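Local coordinates for arylalkylamine N-Acetyltransferase 2 (PDB 4FD5), which probably transfers acyl groups from acyl-CoA to arylalkylamines such as dopamine and serotonin, as a GNAT-fold N-acetyltransferase, at residues E156-Q165 with L214-N222. Residues are numbered along the deposited sequence; the frame is centred on the assembly and turned at random.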
loop_
_atom_site.group_PDB
_atom_site.type_symbol
_atom_site.label_atom_id
_atom_site.label_comp_id
_atom_site.label_asym_id
_atom_site.label_seq_id
_atom_site.Cartn_x
_atom_site.Cartn_y
_atom_site.Cartn_z
ATOM N N GLU A 156 -5.121 -7.882 10.028
ATOM C CA GLU A 156 -4.831 -9.303 10.180
ATOM C C GLU A 156 -6.021 -10.054 10.756
ATOM O O GLU A 156 -6.326 -11.161 10.303
ATOM C CB GLU A 156 -3.595 -9.538 11.038
ATOM C CG GLU A 156 -3.291 -11.020 11.195
ATOM C CD GLU A 156 -1.997 -11.294 11.928
ATOM O OE1 GLU A 156 -1.087 -10.441 11.876
ATOM O OE2 GLU A 156 -1.901 -12.376 12.565
ATOM N N GLU A 157 -6.687 -9.450 11.742
ATOM C CA GLU A 157 -7.905 -10.057 12.307
ATOM C C GLU A 157 -8.954 -10.321 11.222
ATOM O O GLU A 157 -9.527 -11.418 11.147
ATOM C CB GLU A 157 -8.481 -9.184 13.421
ATOM C CG GLU A 157 -7.600 -9.107 14.664
ATOM C CD GLU A 157 -8.148 -8.149 15.720
ATOM O OE1 GLU A 157 -9.237 -7.580 15.510
ATOM O OE2 GLU A 157 -7.484 -7.956 16.758
ATOM N N LEU A 158 -9.184 -9.327 10.365
ATOM C CA LEU A 158 -10.145 -9.488 9.272
ATOM C C LEU A 158 -9.672 -10.537 8.263
ATOM O O LEU A 158 -10.451 -11.363 7.814
ATOM C CB LEU A 158 -10.402 -8.154 8.570
ATOM C CG LEU A 158 -11.425 -8.222 7.436
ATOM C CD1 LEU A 158 -12.762 -8.759 7.934
ATOM C CD2 LEU A 158 -11.586 -6.843 6.781
ATOM N N ALA A 159 -8.394 -10.489 7.899
ATOM C CA ALA A 159 -7.831 -11.463 6.970
ATOM C C ALA A 159 -8.078 -12.885 7.474
ATOM O O ALA A 159 -8.508 -13.744 6.714
ATOM C CB ALA A 159 -6.331 -11.222 6.779
ATOM N N LEU A 160 -7.805 -13.116 8.755
ATOM C CA LEU A 160 -7.980 -14.437 9.358
ATOM C C LEU A 160 -9.454 -14.844 9.327
ATOM O O LEU A 160 -9.800 -15.983 8.993
ATOM C CB LEU A 160 -7.461 -14.451 10.792
ATOM C CG LEU A 160 -5.985 -14.671 11.032
ATOM C CD1 LEU A 160 -5.635 -14.505 12.518
ATOM C CD2 LEU A 160 -5.552 -16.043 10.522
ATOM N N ASP A 161 -10.321 -13.907 9.685
ATOM C CA ASP A 161 -11.756 -14.167 9.654
ATOM C C ASP A 161 -12.263 -14.556 8.258
ATOM O O ASP A 161 -13.176 -15.387 8.137
ATOM C CB ASP A 161 -12.516 -12.962 10.193
ATOM C CG ASP A 161 -13.929 -13.310 10.602
ATOM O OD1 ASP A 161 -14.091 -14.092 11.568
ATOM O OD2 ASP A 161 -14.861 -12.800 9.955
ATOM N N ARG A 162 -11.661 -13.971 7.217
ATOM C CA ARG A 162 -12.031 -14.217 5.817
ATOM C C ARG A 162 -11.324 -15.433 5.199
ATOM O O ARG A 162 -11.474 -15.704 4.007
ATOM C CB ARG A 162 -11.718 -12.988 4.956
ATOM C CG ARG A 162 -12.550 -11.756 5.243
ATOM C CD ARG A 162 -13.977 -11.857 4.697
ATOM N NE ARG A 162 -14.709 -10.635 5.033
ATOM C CZ ARG A 162 -14.746 -9.552 4.265
ATOM N NH1 ARG A 162 -14.128 -9.546 3.090
ATOM N NH2 ARG A 162 -15.416 -8.482 4.658
ATOM N N GLY A 163 -10.521 -16.129 5.996
ATOM C CA GLY A 163 -9.917 -17.375 5.564
ATOM C C GLY A 163 -8.551 -17.256 4.909
ATOM O O GLY A 163 -8.072 -18.208 4.299
ATOM N N PHE A 164 -7.919 -16.095 5.014
ATOM C CA PHE A 164 -6.577 -15.938 4.449
ATOM C C PHE A 164 -5.504 -16.559 5.332
ATOM O O PHE A 164 -5.631 -16.608 6.554
ATOM C CB PHE A 164 -6.249 -14.464 4.202
ATOM C CG PHE A 164 -7.045 -13.846 3.097
ATOM C CD1 PHE A 164 -8.327 -13.377 3.324
ATOM C CD2 PHE A 164 -6.514 -13.746 1.826
ATOM C CE1 PHE A 164 -9.056 -12.804 2.303
ATOM C CE2 PHE A 164 -7.242 -13.174 0.799
ATOM C CZ PHE A 164 -8.514 -12.702 1.038
ATOM N N GLN A 165 -4.425 -17.012 4.694
ATOM C CA GLN A 165 -3.294 -17.598 5.393
ATOM C C GLN A 165 -2.021 -16.781 5.216
ATOM O O GLN A 165 -1.062 -16.951 5.961
ATOM C CB GLN A 165 -3.039 -19.012 4.887
ATOM C CG GLN A 165 -4.199 -19.954 5.091
ATOM C CD GLN A 165 -3.907 -21.318 4.527
ATOM O OE1 GLN A 165 -3.465 -22.209 5.244
ATOM N NE2 GLN A 165 -4.131 -21.483 3.232
ATOM N N LEU A 214 12.748 -0.186 -1.051
ATOM C CA LEU A 214 11.448 -0.812 -1.266
ATOM C C LEU A 214 11.585 -2.239 -0.750
ATOM O O LEU A 214 12.505 -2.953 -1.157
ATOM C CB LEU A 214 11.108 -0.851 -2.750
ATOM C CG LEU A 214 10.023 -1.840 -3.184
ATOM C CD1 LEU A 214 8.686 -1.524 -2.535
ATOM C CD2 LEU A 214 9.885 -1.808 -4.689
ATOM N N LYS A 215 10.699 -2.658 0.154
ATOM C CA LYS A 215 10.753 -4.027 0.664
ATOM C C LYS A 215 9.425 -4.706 0.399
ATOM O O LYS A 215 8.384 -4.177 0.779
ATOM C CB LYS A 215 11.033 -4.050 2.166
ATOM C CG LYS A 215 12.343 -3.400 2.584
ATOM C CD LYS A 215 12.606 -3.599 4.080
ATOM C CE LYS A 215 13.928 -2.956 4.488
ATOM N NZ LYS A 215 14.263 -3.267 5.902
ATOM N N ILE A 216 9.457 -5.851 -0.278
ATOM C CA ILE A 216 8.283 -6.715 -0.355
ATOM C C ILE A 216 8.330 -7.682 0.825
ATOM O O ILE A 216 9.296 -8.469 0.972
ATOM C CB ILE A 216 8.186 -7.479 -1.677
ATOM C CG1 ILE A 216 8.059 -6.494 -2.840
ATOM C CG2 ILE A 216 7.006 -8.450 -1.646
ATOM C CD1 ILE A 216 8.000 -7.176 -4.195
ATOM N N MET A 217 7.291 -7.592 1.655
ATOM C CA MET A 217 7.282 -8.218 2.967
ATOM C C MET A 217 6.041 -9.069 3.113
ATOM O O MET A 217 4.997 -8.759 2.537
ATOM C CB MET A 217 7.304 -7.146 4.067
ATOM C CG MET A 217 8.459 -6.156 3.921
ATOM S SD MET A 217 8.502 -4.855 5.167
ATOM C CE MET A 217 9.204 -5.764 6.554
ATOM N N CYS A 218 6.145 -10.149 3.875
ATOM C CA CYS A 218 4.978 -11.008 4.047
ATOM C C CYS A 218 4.902 -11.691 5.411
ATOM O O CYS A 218 5.875 -11.741 6.160
ATOM C CB CYS A 218 4.912 -12.043 2.925
ATOM S SG CYS A 218 6.189 -13.298 3.059
ATOM N N LYS A 219 3.724 -12.199 5.731
ATOM C CA LYS A 219 3.514 -12.867 7.005
ATOM C C LYS A 219 2.568 -14.037 6.798
ATOM O O LYS A 219 1.511 -13.879 6.187
ATOM C CB LYS A 219 2.916 -11.894 8.025
ATOM C CG LYS A 219 2.769 -12.478 9.417
ATOM C CD LYS A 219 2.106 -11.520 10.383
ATOM C CE LYS A 219 2.071 -12.168 11.772
ATOM N NZ LYS A 219 1.366 -11.351 12.781
ATOM N N VAL A 220 2.951 -15.208 7.298
ATOM C CA VAL A 220 2.021 -16.326 7.361
ATOM C C VAL A 220 1.188 -16.166 8.628
ATOM O O VAL A 220 1.740 -16.069 9.733
ATOM C CB VAL A 220 2.741 -17.684 7.384
ATOM C CG1 VAL A 220 1.700 -18.809 7.564
ATOM C CG2 VAL A 220 3.521 -17.877 6.106
ATOM N N ILE A 221 -0.132 -16.119 8.471
ATOM C CA ILE A 221 -1.011 -15.807 9.596
ATOM C C ILE A 221 -1.845 -16.992 10.078
ATOM O O ILE A 221 -2.328 -16.990 11.209
ATOM C CB ILE A 221 -1.924 -14.598 9.298
ATOM C CG1 ILE A 221 -2.796 -14.857 8.072
ATOM C CG2 ILE A 221 -1.086 -13.325 9.128
ATOM C CD1 ILE A 221 -3.918 -13.812 7.897
ATOM N N ASN A 222 -2.017 -17.989 9.221
ATOM C CA ASN A 222 -2.682 -19.230 9.618
ATOM C C ASN A 222 -2.023 -20.436 8.960
ATOM O O ASN A 222 -1.470 -20.324 7.862
ATOM C CB ASN A 222 -4.171 -19.194 9.271
ATOM C CG ASN A 222 -4.954 -20.307 9.954
ATOM O OD1 ASN A 222 -4.608 -20.741 11.057
ATOM N ND2 ASN A 222 -6.012 -20.776 9.302
HETATM O O HOH W 1 -0.999 -14.932 13.043
HETATM O O HOH W 2 -6.882 -18.723 7.731
#
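Ile-221 lays its side chain against the last turns of helix 147-161. Its CB lies near Leu-160 CD2. The CG2 branch turns to Glu-156 and packs 3.6 Å from the carboxylate carbon CD. On the other branch, chi1 of 59° tucks CG1 in between N and C and brings it 3.4 Å from Gln-165 O. Its tip, CD1, reaches Ala-159 CB at 3.7 Å and Leu-160 CD2 at 3.8 Å, close to Phe-164 O. The backbones are also joined here: Ile-221 N gives a nearly straight hydrogen bond (168°) to Gln-165 O, from above the carbonyl plane. One turn before Leu-160, Glu-156 meets the fully extended Lys-219 of the strand, roughly perpendicular to it. NZ forms a salt bridge with Glu-156, donating a 2.8 Å hydrogen bond to the syn lone pair of OE1, and also bonds to Leu-183 O. One water links Glu-156 OE2 to Ile-221 O; another joins Phe-164 O to Asn-222 ND2. A Schellman motif at Gly-163 ends the helix, and the chain turns into strand 166-171. Strand 213-220 runs antiparallel beside it in the mixed GNAT sheet, and the C-terminal residues that follow pack against the helix end. Met-167 touches both Ile-221 and Glu-156.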